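Local coordinates for protein second substrate binding domain of putative amino acid ABC transporter (Streptococcus pneumoniae, PDB 4OEN) that probably binds an amino acid outside the cell and delivers it to the membrane part of an ABC transporter, as a type II periplasmic-binding-protein domain, at residues Leu93-Ser98 / Lys174-Gly179; Met30-Ala35 / Gly212-Ile217; Met70-Ala75 / Glu184-Val189; Val112-Gly117 / Ile135-Asp140; Ile7-Ser12 / Ile46-Phe51. All blocks are in the same frame, centred on the assembly; numbering follows the deposited sequence.

Contact 1: Leu93-Ser98 / Lys174-Gly179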
# COMPACT_ATOMS: atom_id res chain seq x y z
N LEU A 93 4.70 -13.36 1.94
CA LEU A 93 6.02 -13.89 2.23
C LEU A 93 7.05 -13.44 1.19
O LEU A 93 6.78 -13.45 -0.02
CB LEU A 93 5.98 -15.42 2.29
CG LEU A 93 7.19 -16.07 2.97
CD1 LEU A 93 7.04 -16.03 4.49
CD2 LEU A 93 7.41 -17.50 2.47
N GLY A 94 8.25 -13.09 1.65
CA GLY A 94 9.36 -12.76 0.75
C GLY A 94 10.54 -13.67 1.02
O GLY A 94 10.84 -13.96 2.18
N VAL A 95 11.19 -14.16 -0.04
CA VAL A 95 12.43 -14.94 0.08
C VAL A 95 13.43 -14.53 -1.00
O VAL A 95 13.08 -13.87 -1.98
CB VAL A 95 12.16 -16.47 -0.03
CG1 VAL A 95 11.28 -16.95 1.12
CG2 VAL A 95 11.54 -16.83 -1.39
N LYS A 96 14.70 -14.89 -0.82
CA LYS A 96 15.69 -14.69 -1.88
C LYS A 96 15.35 -15.51 -3.11
O LYS A 96 14.69 -16.55 -3.03
CB LYS A 96 17.09 -15.03 -1.38
CG LYS A 96 17.49 -14.21 -0.17
CD LYS A 96 18.91 -14.54 0.27
CE LYS A 96 19.93 -14.09 -0.76
NZ LYS A 96 21.32 -14.41 -0.32
N GLU A 97 15.85 -15.07 -4.24
CA GLU A 97 15.62 -15.73 -5.49
C GLU A 97 15.92 -17.19 -5.46
O GLU A 97 15.27 -17.96 -6.08
CB GLU A 97 16.51 -15.09 -6.53
CG GLU A 97 16.06 -13.70 -6.81
CD GLU A 97 15.04 -13.66 -7.90
OE1 GLU A 97 14.35 -14.65 -8.10
OE2 GLU A 97 14.95 -12.64 -8.58
N SER A 98 16.96 -17.51 -4.72
CA SER A 98 17.53 -18.84 -4.63
C SER A 98 16.73 -19.80 -3.75
O SER A 98 16.99 -21.01 -3.75
CB SER A 98 18.96 -18.74 -4.10
OG SER A 98 18.97 -17.95 -2.90
N LYS A 174 11.67 -12.82 -4.16
CA LYS A 174 10.51 -13.39 -4.83
C LYS A 174 9.40 -13.66 -3.82
O LYS A 174 9.63 -13.68 -2.61
CB LYS A 174 10.90 -14.66 -5.59
CG LYS A 174 11.40 -15.77 -4.70
CD LYS A 174 11.78 -16.96 -5.56
CE LYS A 174 12.22 -18.15 -4.72
NZ LYS A 174 12.58 -19.30 -5.61
N THR A 175 8.19 -13.83 -4.34
CA THR A 175 7.00 -14.03 -3.54
C THR A 175 6.31 -15.30 -4.02
O THR A 175 5.44 -15.27 -4.90
CB THR A 175 6.04 -12.83 -3.64
OG1 THR A 175 5.81 -12.53 -5.02
CG2 THR A 175 6.66 -11.60 -2.97
N PRO A 176 6.72 -16.45 -3.45
CA PRO A 176 6.26 -17.75 -3.96
C PRO A 176 4.84 -18.14 -3.52
O PRO A 176 4.30 -19.13 -4.05
CB PRO A 176 7.29 -18.71 -3.37
CG PRO A 176 7.73 -18.05 -2.10
CD PRO A 176 7.74 -16.58 -2.40
N ILE A 177 4.27 -17.40 -2.57
CA ILE A 177 2.93 -17.69 -2.05
C ILE A 177 2.02 -16.47 -2.15
O ILE A 177 2.41 -15.36 -1.78
CB ILE A 177 3.00 -18.13 -0.57
CG1 ILE A 177 4.03 -19.24 -0.38
CG2 ILE A 177 1.62 -18.58 -0.09
CD1 ILE A 177 4.47 -19.41 1.08
N SER A 178 0.79 -16.67 -2.65
CA SER A 178 -0.14 -15.55 -2.74
C SER A 178 -0.34 -14.91 -1.37
O SER A 178 -0.28 -15.58 -0.34
CB SER A 178 -1.49 -15.99 -3.30
OG SER A 178 -2.19 -16.80 -2.37
N GLY A 179 -0.56 -13.60 -1.38
CA GLY A 179 -0.71 -12.83 -0.16
C GLY A 179 -2.04 -13.07 0.53
O GLY A 179 -2.97 -13.64 -0.06
O HOH W 1 5.07 -15.08 -1.18
O HOH W 2 2.39 -15.02 1.28

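Contact 2: Met30-Ala35 / Gly212-Ile217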
# COMPACT_ATOMS: atom_id res chain seq x y z
N MET A 30 -0.62 9.36 -6.92
CA MET A 30 -0.46 10.62 -7.65
C MET A 30 -0.91 10.43 -9.08
O MET A 30 -1.67 11.24 -9.62
CB MET A 30 0.99 11.09 -7.60
CG MET A 30 1.45 11.45 -6.16
SD MET A 30 0.52 12.80 -5.36
CE MET A 30 -0.76 11.92 -4.46
N GLU A 31 -0.48 9.33 -9.69
CA GLU A 31 -0.88 9.07 -11.06
C GLU A 31 -2.37 8.80 -11.17
O GLU A 31 -3.02 9.25 -12.12
CB GLU A 31 -0.08 7.91 -11.65
CG GLU A 31 1.38 8.26 -11.83
CD GLU A 31 2.11 7.34 -12.81
OE1 GLU A 31 1.52 6.95 -13.85
OE2 GLU A 31 3.27 7.03 -12.54
N LEU A 32 -2.92 8.05 -10.21
CA LEU A 32 -4.32 7.67 -10.26
C LEU A 32 -5.24 8.88 -10.10
O LEU A 32 -6.18 9.04 -10.88
CB LEU A 32 -4.61 6.63 -9.18
CG LEU A 32 -6.07 6.20 -9.04
CD1 LEU A 32 -6.54 5.50 -10.30
CD2 LEU A 32 -6.22 5.33 -7.81
N ILE A 33 -4.99 9.75 -9.13
CA ILE A 33 -5.91 10.87 -8.95
C ILE A 33 -5.85 11.82 -10.17
O ILE A 33 -6.88 12.33 -10.61
CB ILE A 33 -5.64 11.65 -7.64
CG1 ILE A 33 -6.82 12.58 -7.33
CG2 ILE A 33 -4.29 12.38 -7.65
CD1 ILE A 33 -8.13 11.84 -7.19
N LYS A 34 -4.66 12.01 -10.73
CA LYS A 34 -4.53 12.83 -11.93
C LYS A 34 -5.28 12.25 -13.12
O LYS A 34 -5.91 12.99 -13.87
CB LYS A 34 -3.06 13.01 -12.29
CG LYS A 34 -2.31 13.86 -11.28
CD LYS A 34 -0.84 13.86 -11.58
CE LYS A 34 -0.08 14.44 -10.40
NZ LYS A 34 1.37 14.53 -10.68
N ALA A 35 -5.19 10.93 -13.31
CA ALA A 35 -5.90 10.29 -14.41
C ALA A 35 -7.41 10.35 -14.24
O ALA A 35 -8.16 10.47 -15.22
CB ALA A 35 -5.45 8.83 -14.57
N GLY A 212 -7.95 -0.36 -19.35
CA GLY A 212 -6.60 -0.87 -19.16
C GLY A 212 -5.62 0.13 -18.57
O GLY A 212 -4.51 -0.25 -18.18
N GLU A 213 -6.01 1.39 -18.50
CA GLU A 213 -5.11 2.42 -17.99
C GLU A 213 -4.76 2.23 -16.52
O GLU A 213 -3.64 2.52 -16.12
CB GLU A 213 -5.71 3.80 -18.21
CG GLU A 213 -5.86 4.15 -19.69
CD GLU A 213 -4.56 3.97 -20.48
OE1 GLU A 213 -3.48 4.34 -19.98
OE2 GLU A 213 -4.63 3.45 -21.62
N PHE A 214 -5.71 1.73 -15.73
CA PHE A 214 -5.45 1.50 -14.31
C PHE A 214 -4.35 0.48 -14.11
O PHE A 214 -3.41 0.69 -13.33
CB PHE A 214 -6.73 1.04 -13.60
CG PHE A 214 -6.55 0.85 -12.11
CD1 PHE A 214 -6.22 1.92 -11.31
CD2 PHE A 214 -6.72 -0.39 -11.52
CE1 PHE A 214 -6.05 1.77 -9.95
CE2 PHE A 214 -6.56 -0.54 -10.15
CZ PHE A 214 -6.22 0.54 -9.37
N GLN A 215 -4.46 -0.63 -14.84
CA GLN A 215 -3.48 -1.70 -14.72
C GLN A 215 -2.09 -1.23 -15.12
O GLN A 215 -1.10 -1.67 -14.55
CB GLN A 215 -3.90 -2.91 -15.57
CG GLN A 215 -3.08 -4.17 -15.29
CD GLN A 215 -3.19 -4.65 -13.86
OE1 GLN A 215 -4.25 -4.55 -13.23
NE2 GLN A 215 -2.09 -5.17 -13.32
N LYS A 216 -2.00 -0.34 -16.10
CA LYS A 216 -0.70 0.19 -16.50
C LYS A 216 -0.04 0.99 -15.37
O LYS A 216 1.18 0.93 -15.19
CB LYS A 216 -0.84 1.07 -17.75
CG LYS A 216 -1.10 0.28 -19.03
CD LYS A 216 -1.12 1.21 -20.22
CE LYS A 216 -1.53 0.49 -21.49
NZ LYS A 216 -1.68 1.45 -22.61
N ILE A 217 -0.83 1.74 -14.62
CA ILE A 217 -0.29 2.50 -13.48
C ILE A 217 0.21 1.52 -12.43
O ILE A 217 1.33 1.67 -11.92
CB ILE A 217 -1.36 3.42 -12.86
CG1 ILE A 217 -1.77 4.49 -13.86
CG2 ILE A 217 -0.84 4.03 -11.55
CD1 ILE A 217 -2.92 5.37 -13.38

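Contact 3: Met70-Ala75 / Glu184-Val189. With ACT (acetate ion), chain G; ACT (acetate ion), chain H.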
# COMPACT_ATOMS: atom_id res chain seq x y z
N MET A 70 -4.37 5.06 1.89
CA MET A 70 -5.17 5.14 3.12
C MET A 70 -6.04 3.92 3.33
O MET A 70 -6.87 3.59 2.48
CB MET A 70 -6.04 6.39 3.07
CG MET A 70 -6.92 6.57 4.29
SD MET A 70 -7.75 8.18 4.19
CE MET A 70 -8.65 8.20 5.74
N SER A 71 -5.85 3.26 4.47
CA SER A 71 -6.58 2.05 4.78
C SER A 71 -8.02 2.37 5.16
O SER A 71 -8.27 3.29 5.95
CB SER A 71 -5.91 1.30 5.94
OG SER A 71 -4.60 0.91 5.61
N VAL A 72 -8.95 1.61 4.60
CA VAL A 72 -10.36 1.71 4.98
C VAL A 72 -10.56 0.97 6.29
O VAL A 72 -10.24 -0.22 6.39
CB VAL A 72 -11.28 1.13 3.90
CG1 VAL A 72 -12.75 1.14 4.37
CG2 VAL A 72 -11.10 1.90 2.59
N THR A 73 -11.03 1.68 7.30
CA THR A 73 -11.33 1.07 8.60
C THR A 73 -12.65 1.61 9.10
O THR A 73 -13.04 2.73 8.75
CB THR A 73 -10.24 1.38 9.66
OG1 THR A 73 -10.33 2.75 10.05
CG2 THR A 73 -8.83 1.07 9.12
N ASP A 74 -13.33 0.84 9.95
CA ASP A 74 -14.58 1.29 10.55
C ASP A 74 -14.39 2.57 11.36
O ASP A 74 -15.25 3.46 11.33
CB ASP A 74 -15.18 0.19 11.41
CG ASP A 74 -15.70 -0.97 10.58
OD1 ASP A 74 -15.89 -0.78 9.36
OD2 ASP A 74 -15.91 -2.06 11.15
N ALA A 75 -13.27 2.68 12.06
CA ALA A 75 -12.99 3.87 12.86
C ALA A 75 -12.98 5.12 11.99
O ALA A 75 -13.52 6.16 12.37
CB ALA A 75 -11.65 3.72 13.58
N GLU A 184 -8.38 -2.78 2.64
CA GLU A 184 -8.62 -2.10 1.38
C GLU A 184 -8.07 -0.69 1.45
O GLU A 184 -7.91 -0.11 2.53
CB GLU A 184 -10.12 -2.04 1.07
CG GLU A 184 -10.82 -3.40 1.09
CD GLU A 184 -10.32 -4.34 0.01
OE1 GLU A 184 -9.70 -3.87 -0.97
OE2 GLU A 184 -10.57 -5.55 0.14
N THR A 185 -7.78 -0.15 0.28
CA THR A 185 -7.15 1.15 0.16
C THR A 185 -8.08 2.03 -0.65
O THR A 185 -8.55 1.62 -1.70
CB THR A 185 -5.78 1.05 -0.54
OG1 THR A 185 -5.09 -0.12 -0.08
CG2 THR A 185 -4.95 2.28 -0.29
N ALA A 186 -8.36 3.24 -0.17
CA ALA A 186 -9.32 4.08 -0.88
C ALA A 186 -9.04 5.57 -0.73
O ALA A 186 -8.27 5.99 0.12
CB ALA A 186 -10.74 3.78 -0.41
N PHE A 187 -9.68 6.34 -1.60
CA PHE A 187 -9.73 7.80 -1.54
C PHE A 187 -10.82 8.19 -0.54
O PHE A 187 -11.77 7.43 -0.34
CB PHE A 187 -10.03 8.31 -2.97
CG PHE A 187 -10.33 9.78 -3.07
CD1 PHE A 187 -9.30 10.71 -3.13
CD2 PHE A 187 -11.64 10.21 -3.19
CE1 PHE A 187 -9.58 12.08 -3.25
CE2 PHE A 187 -11.93 11.57 -3.31
CZ PHE A 187 -10.90 12.51 -3.34
N ALA A 188 -10.68 9.35 0.11
CA ALA A 188 -11.67 9.74 1.12
C ALA A 188 -11.99 11.21 1.08
O ALA A 188 -11.15 12.03 0.72
CB ALA A 188 -11.19 9.36 2.53
N VAL A 189 -13.22 11.53 1.46
CA VAL A 189 -13.66 12.91 1.68
C VAL A 189 -14.20 12.99 3.11
O VAL A 189 -14.41 11.95 3.76
CB VAL A 189 -14.74 13.34 0.67
CG1 VAL A 189 -14.21 13.23 -0.76
CG2 VAL A 189 -15.98 12.50 0.83
C ACT G . -11.22 -1.07 12.08
O ACT G . -10.14 -1.67 12.27
OXT ACT G . -11.95 -1.56 11.18
CH3 ACT G . -11.60 0.15 12.88
C ACT H . -2.63 3.71 7.05
O ACT H . -2.45 4.21 8.18
OXT ACT H . -3.59 4.17 6.41
CH3 ACT H . -1.74 2.63 6.50
O HOH W 3 -5.61 6.47 -0.35
O HOH W 4 -10.66 -2.60 4.68
O HOH W 5 -8.05 -1.27 5.68

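Contact 4: Val112-Gly117 / Ile135-Asp140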
# COMPACT_ATOMS: atom_id res chain seq x y z
N VAL A 112 11.39 -17.09 10.21
CA VAL A 112 10.82 -16.01 9.41
C VAL A 112 10.98 -14.67 10.12
O VAL A 112 10.62 -14.57 11.28
CB VAL A 112 9.32 -16.24 9.12
CG1 VAL A 112 8.80 -15.12 8.22
CG2 VAL A 112 9.10 -17.61 8.46
N GLY A 113 11.54 -13.67 9.43
CA GLY A 113 11.63 -12.32 9.96
C GLY A 113 10.37 -11.50 9.76
O GLY A 113 9.62 -11.69 8.80
N VAL A 114 10.12 -10.58 10.69
CA VAL A 114 8.96 -9.71 10.59
C VAL A 114 9.22 -8.42 11.36
O VAL A 114 10.02 -8.40 12.30
CB VAL A 114 7.68 -10.41 11.09
CG1 VAL A 114 7.64 -10.49 12.61
CG2 VAL A 114 6.43 -9.74 10.54
N LYS A 115 8.57 -7.33 10.95
CA LYS A 115 8.72 -6.06 11.67
C LYS A 115 7.72 -5.99 12.81
O LYS A 115 6.54 -6.35 12.66
CB LYS A 115 8.53 -4.87 10.72
CG LYS A 115 9.64 -4.76 9.70
CD LYS A 115 9.21 -3.97 8.46
CE LYS A 115 8.77 -2.57 8.78
NZ LYS A 115 8.39 -1.84 7.52
N ASN A 116 8.21 -5.56 13.96
CA ASN A 116 7.35 -5.46 15.14
C ASN A 116 6.22 -4.46 14.94
O ASN A 116 6.43 -3.38 14.38
CB ASN A 116 8.17 -5.05 16.34
CG ASN A 116 7.38 -5.14 17.62
OD1 ASN A 116 6.80 -6.18 17.91
ND2 ASN A 116 7.34 -4.05 18.37
N GLY A 117 5.03 -4.81 15.42
CA GLY A 117 3.89 -3.91 15.41
C GLY A 117 3.11 -3.86 14.11
O GLY A 117 2.29 -2.96 13.90
N ILE A 135 9.93 -17.24 14.64
CA ILE A 135 9.79 -15.85 14.22
C ILE A 135 10.93 -15.05 14.82
O ILE A 135 11.22 -15.16 16.02
CB ILE A 135 8.45 -15.24 14.68
CG1 ILE A 135 7.28 -15.99 14.06
CG2 ILE A 135 8.38 -13.75 14.32
CD1 ILE A 135 5.91 -15.50 14.59
N LYS A 136 11.61 -14.27 13.98
CA LYS A 136 12.58 -13.30 14.47
C LYS A 136 12.02 -11.92 14.20
O LYS A 136 11.66 -11.57 13.07
CB LYS A 136 13.94 -13.49 13.81
CG LYS A 136 14.98 -12.50 14.30
CD LYS A 136 16.38 -12.87 13.83
CE LYS A 136 17.40 -11.84 14.31
NZ LYS A 136 17.37 -11.67 15.79
N THR A 137 11.93 -11.13 15.26
CA THR A 137 11.30 -9.82 15.20
C THR A 137 12.31 -8.69 15.05
O THR A 137 13.33 -8.66 15.74
CB THR A 137 10.47 -9.60 16.46
OG1 THR A 137 9.60 -10.73 16.61
CG2 THR A 137 9.67 -8.31 16.38
N PHE A 138 12.00 -7.77 14.15
CA PHE A 138 12.86 -6.64 13.86
C PHE A 138 12.18 -5.30 14.10
O PHE A 138 10.98 -5.14 13.90
CB PHE A 138 13.34 -6.70 12.41
CG PHE A 138 14.19 -7.88 12.12
CD1 PHE A 138 15.57 -7.79 12.24
CD2 PHE A 138 13.63 -9.09 11.74
CE1 PHE A 138 16.37 -8.88 11.96
CE2 PHE A 138 14.42 -10.18 11.47
CZ PHE A 138 15.79 -10.08 11.58
N ALA A 139 12.99 -4.33 14.51
CA ALA A 139 12.49 -2.99 14.81
C ALA A 139 12.37 -2.14 13.55
O ALA A 139 11.61 -1.18 13.52
CB ALA A 139 13.40 -2.33 15.79
N ASP A 140 13.14 -2.48 12.52
CA ASP A 140 13.10 -1.73 11.26
C ASP A 140 13.32 -2.67 10.09
O ASP A 140 13.92 -3.73 10.23
CB ASP A 140 14.15 -0.61 11.26
CG ASP A 140 15.55 -1.11 11.51
OD1 ASP A 140 16.17 -1.65 10.57
OD2 ASP A 140 16.06 -0.96 12.64
O HOH W 6 8.65 -2.14 13.46

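Contact 5: Ile7-Ser12 / Ile46-Phe51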
# COMPACT_ATOMS: atom_id res chain seq x y z
N ILE A 7 -6.58 18.20 -3.14
CA ILE A 7 -6.34 16.82 -2.73
C ILE A 7 -5.07 16.76 -1.91
O ILE A 7 -4.01 17.09 -2.39
CB ILE A 7 -6.20 15.86 -3.93
CG1 ILE A 7 -7.37 16.03 -4.90
CG2 ILE A 7 -6.07 14.41 -3.44
CD1 ILE A 7 -8.72 15.74 -4.27
N ALA A 8 -5.20 16.32 -0.67
CA ALA A 8 -4.05 16.28 0.22
C ALA A 8 -3.52 14.86 0.34
O ALA A 8 -4.28 13.89 0.31
CB ALA A 8 -4.44 16.83 1.59
N SER A 9 -2.20 14.74 0.48
CA SER A 9 -1.57 13.44 0.52
C SER A 9 -0.37 13.41 1.45
O SER A 9 0.00 14.41 2.07
CB SER A 9 -1.16 13.03 -0.91
OG SER A 9 -0.72 11.68 -0.94
N ASP A 10 0.22 12.22 1.58
CA ASP A 10 1.47 12.06 2.31
C ASP A 10 2.65 12.50 1.44
O ASP A 10 2.48 12.82 0.26
CB ASP A 10 1.61 10.59 2.73
CG ASP A 10 2.58 10.37 3.87
OD1 ASP A 10 3.11 11.34 4.46
OD2 ASP A 10 2.78 9.20 4.22
N SER A 11 3.83 12.51 2.01
CA SER A 11 5.02 12.90 1.28
C SER A 11 5.97 11.72 1.06
O SER A 11 6.82 11.76 0.16
CB SER A 11 5.74 14.04 2.00
OG SER A 11 6.14 13.65 3.30
N SER A 12 5.84 10.68 1.87
CA SER A 12 6.79 9.58 1.83
C SER A 12 6.13 8.25 2.20
O SER A 12 6.23 7.79 3.34
CB SER A 12 7.97 9.86 2.76
OG SER A 12 8.92 8.81 2.70
N ILE A 46 -2.85 19.30 -5.91
CA ILE A 46 -2.37 18.29 -4.99
C ILE A 46 -1.40 18.93 -4.00
O ILE A 46 -0.55 19.73 -4.38
CB ILE A 46 -1.66 17.13 -5.73
CG1 ILE A 46 -2.64 16.42 -6.65
CG2 ILE A 46 -1.07 16.17 -4.75
CD1 ILE A 46 -1.99 15.34 -7.54
N THR A 47 -1.58 18.60 -2.73
CA THR A 47 -0.64 19.02 -1.70
C THR A 47 -0.10 17.78 -1.01
O THR A 47 -0.76 16.74 -0.98
CB THR A 47 -1.29 19.96 -0.68
OG1 THR A 47 -2.34 19.27 0.02
CG2 THR A 47 -1.86 21.18 -1.38
N ASN A 48 1.10 17.88 -0.44
CA ASN A 48 1.70 16.73 0.23
C ASN A 48 2.20 17.09 1.62
O ASN A 48 3.40 17.03 1.88
CB ASN A 48 2.84 16.17 -0.63
CG ASN A 48 2.38 15.73 -2.01
OD1 ASN A 48 2.28 16.55 -2.93
ND2 ASN A 48 2.08 14.44 -2.15
N PRO A 49 1.28 17.48 2.51
CA PRO A 49 1.65 17.98 3.85
C PRO A 49 1.96 16.86 4.84
O PRO A 49 2.37 17.14 5.96
CB PRO A 49 0.40 18.75 4.28
CG PRO A 49 -0.72 17.99 3.64
CD PRO A 49 -0.18 17.54 2.30
N GLY A 50 1.79 15.61 4.41
CA GLY A 50 1.95 14.48 5.31
C GLY A 50 0.58 13.90 5.64
O GLY A 50 -0.42 14.61 5.57
N PHE A 51 0.56 12.64 6.04
CA PHE A 51 -0.69 11.90 6.22
C PHE A 51 -1.58 12.52 7.30
O PHE A 51 -2.74 12.80 7.06
CB PHE A 51 -0.40 10.44 6.56
CG PHE A 51 -1.63 9.57 6.64
CD1 PHE A 51 -2.39 9.31 5.52
CD2 PHE A 51 -2.01 9.00 7.84
CE1 PHE A 51 -3.53 8.51 5.61
CE2 PHE A 51 -3.13 8.20 7.93
CZ PHE A 51 -3.89 7.95 6.82

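Contact 1: Leu93-Ser98 / Lys174-Gly179
Lys174, Leu93 and Val95 bury the most surface here. Lys174 pairs with Val95 as an antiparallel hydrogen-bonded pair. Val95 N reaches Lys174 O at 3.0 Å, and Lys174 N returns a bond to Val95 O at 2.8 Å. The Lys174 side chain starts in the crowded position between its backbone N and carbonyl carbon (chi1 63°). From there it runs fully extended, crossing obliquely over Val95. Its CG presses on Val95 CG2 at 3.5 Å, tighter than usual for two carbons. The side chain ends at the turn beyond the strand, where NZ donates to Glu97 O at 3.0 Å. That bond comes from above the carbonyl plane, and Ser99 O is a second acceptor for the same NZ. Pro176 covers Val95 CG2 with its CD. Leu93 lies further back on the strand. Its CG is anti to the backbone N, and its CD2 meets Ile177 CD1 at 3.8 Å. Beyond Thr175 the backbones separate, and water takes over. One water links Leu93 O to Ile177 N, and another links Leu93 N to Ile177 O. The short strand 173-174 pairs here with the end of strand 87-96, which has strand 155-159 on its other side, in one lobe of the type II binding-protein fold. Two backbone carbonyls grip NZ, which would probably stabilise its positive charge; the Glu97 carboxylate is near but not in contact.

Contact 2: Met30-Ala35 / Gly212-Ile217
This is a helix-to-helix contact, apolar and largely buried, between helix 28-40 near the start of the chain and the C-terminal helix 213-222. The two short axes run nearly antiparallel, at 159°, and come within 10.4 Å of each other. Ile217 has the largest share. Its CG1 is anti to the carbonyl carbon and its chain is extended (chi2 175°), which sends CD1 to the backbone of helix 28-40. CD1 lies 4.1 Å from Leu32 CA and also meets Ala35 CB. The other branch, CG2, sits 4.0 Å from Glu31 CB. Glu31 and Ile217 slide past each other in opposite directions, so the glutamate offers its aliphatic stem. Its OE2 turns to Lys220 in a salt bridge and to Tyr221 OH in a hydrogen bond, both further along the C-terminal helix. In the type II periplasmic-binding-protein fold the chain commonly returns to its first lobe at the end, and this contact joins the last helix to the first long one. The second apolar meeting is Leu32 with Phe214. Leu32 CD1 comes to the edge of the ring, near its plane, 3.7 Å from Phe214 CD1. Both side chains leave the backbone with CG anti to N, and they cross obliquely. Leu205 and Lys209 of helix 195-210 also pack on Phe214. Gly212 takes the N-cap position of the C-terminal helix.

Contact 3: Met70-Ala75 / Glu184-Val189
The backbones of Met70-Val72 and Glu184-Ala186 are joined by a single bridge between Ser71 and Thr185, whose CA atoms lie 4.7 Å apart. The long strand 180-190 here links the two lobes of a type II periplasmic-binding-protein fold. Two hydrogen bonds hold the bridge. Ala186 N donates to Met70 O nearly along the C=O axis, and Val72 N donates to Glu184 O at 2.9 Å from above the carbonyl plane. Val72 points toward the strand. With CG2 anti to its carbonyl carbon, it sets that methyl against Ala186 CB at 3.6 Å. Met70 is extended through all three torsions, so its sulfur reaches along the strand to Ala188 CB at 4.0 Å. Phe82 packs on the side chains of Met70, Val72 and Ala188. Thr185 lays CG2 against the Met70 backbone, and its OG1 bonds to Tyr87 O. The Glu184 carboxylate turns off to Ser85 and Thr88, whose hydroxyls hydrogen-bond to OE1. Water extends the bridge at both ends. One links Met70 N to Ala186 O; another links Val72 O to Glu184 N. Thr73 N-caps the short, weakly bonded helix 74-77, with OG1 bonded to Arg76 N. Two acetates, probably from the crystallisation liquor, take backbone N-H groups of the 70-75 segment. One sits at the helix start on Asp74 N. The other accepts from Ser71 N through OXT at 3.1 Å, in a nearly straight bond of 172°.

Contact 4: Val112-Gly117 / Ile135-Asp140
Phe138 turns the edge of its ring to the neighbouring strand, with CE2 3.8 Å from Gly113 CA and that carbon in the ring plane. Having no side chain, Gly113 lets the ring edge come down onto its CA. The pair belongs to two adjacent parallel strands, 111-115 and 134-138. Helices 119-126 and 128-131 lie between them along the chain, as in a beta-alpha-beta crossover. The short axes of the strands are 4.6 Å apart and 30° off parallel. Four backbone bonds run in sequence: Lys136 N to Val112 O, Val114 N to Lys136 O, Phe138 N to Val114 O and Asn116 N to Phe138 O. The last three donors approach nearly along the C=O axis, while Lys136 N comes from above the carbonyl plane. Phe138 leaves its backbone with CG anti to the carbonyl carbon, which lays the ring back over Gly113. Helix 141-150 covers this face, with Ser143, Met144 and Ser147 on the ring. Val114 faces the other side of the sheet. Its CG1 takes the crowded position between N and the carbonyl carbon, and so comes to Ile135 CG2 at 3.8 Å. Ser120 and Leu124 of helix 119-126 pack on Val114. Just past the end of its strand, Asn116 crosses Thr137 obliquely, CB on CG2 at 3.6 Å. Its OD1 bonds to Gln121. Asp140 N-caps the next helix through OD1 and Ser143 N. A water closes the end of the pairing, donating to Asn116 O at 2.7 Å and to Ala139 O at 3.1 Å.

Contact 5: Ile7-Ser12 / Ile46-Phe51
Asn48 makes the straightest side-chain bond here. Its ND2 donates to Asp10 O at 2.9 Å, nearly along the C=O axis, and the acceptor lies in the amide plane. Chi1 of -59°, with CG anti to the carbonyl carbon, swings the amide across to the other segment and brings ND2 beside Ser9 CB. Asp10 also accepts with its side chain. Its CG is anti to the backbone N (chi1 -159°), and OD1 takes two weak bonds, from Ser11 N and, at 3.3 Å, from Phe51 N. The second lies at the start of helix 51-60, which would probably stabilise the carboxylate's negative charge. The nearest atom of a bound acetate, probably from the crystallisation liquor, is about 3 Å from the Asp10 side chain; such ions often mark pockets. Behind these groups the backbones form the parallel pair of strands 5-8 and 44-47. Thr47 N bonds to Ile7 O at 2.9 Å in the carbonyl plane, and a weaker bond runs from Ser9 N to Thr47 O. In the type II periplasmic-binding-protein fold, these are the C-terminal ends of the strands in this lobe's sheet, leading into loops. Ser9 O holds the turn, accepting from Gly50 N at 3.2 Å while Pro49 CD packs against it at 3.1 Å. Further out, Ser9 OG bonds to Ile67 O. Met30 packs on Ser9 and Ile46, and Tyr25 lies against Ser11 and Asn48.

Contacts 2, 3 and 5 lie in one lobe of the fold, and contacts 1 and 4 in the other. Contact 5 closes first along the chain; contact 4 is nested inside contact 1, contact 1 inside contact 3, and contact 3 inside contact 2. Contacts 2 and 5 cross: helix 28-40 of contact 2 leads into strand 44-47 of contact 5, and Met30, Ile33 and Lys34 pack on Ile46. Phe187 of contact 3 touches Ile33 and Ile7. Leu93 meets Val112 between contacts 1 and 4, whose centres lie about 17 Å apart. Centres of contacts 2 and 4 are about 33 Å apart. Strands 87-96 and 180-190 are neighbours and connect the lobes, consistent with a two-lobed binding protein.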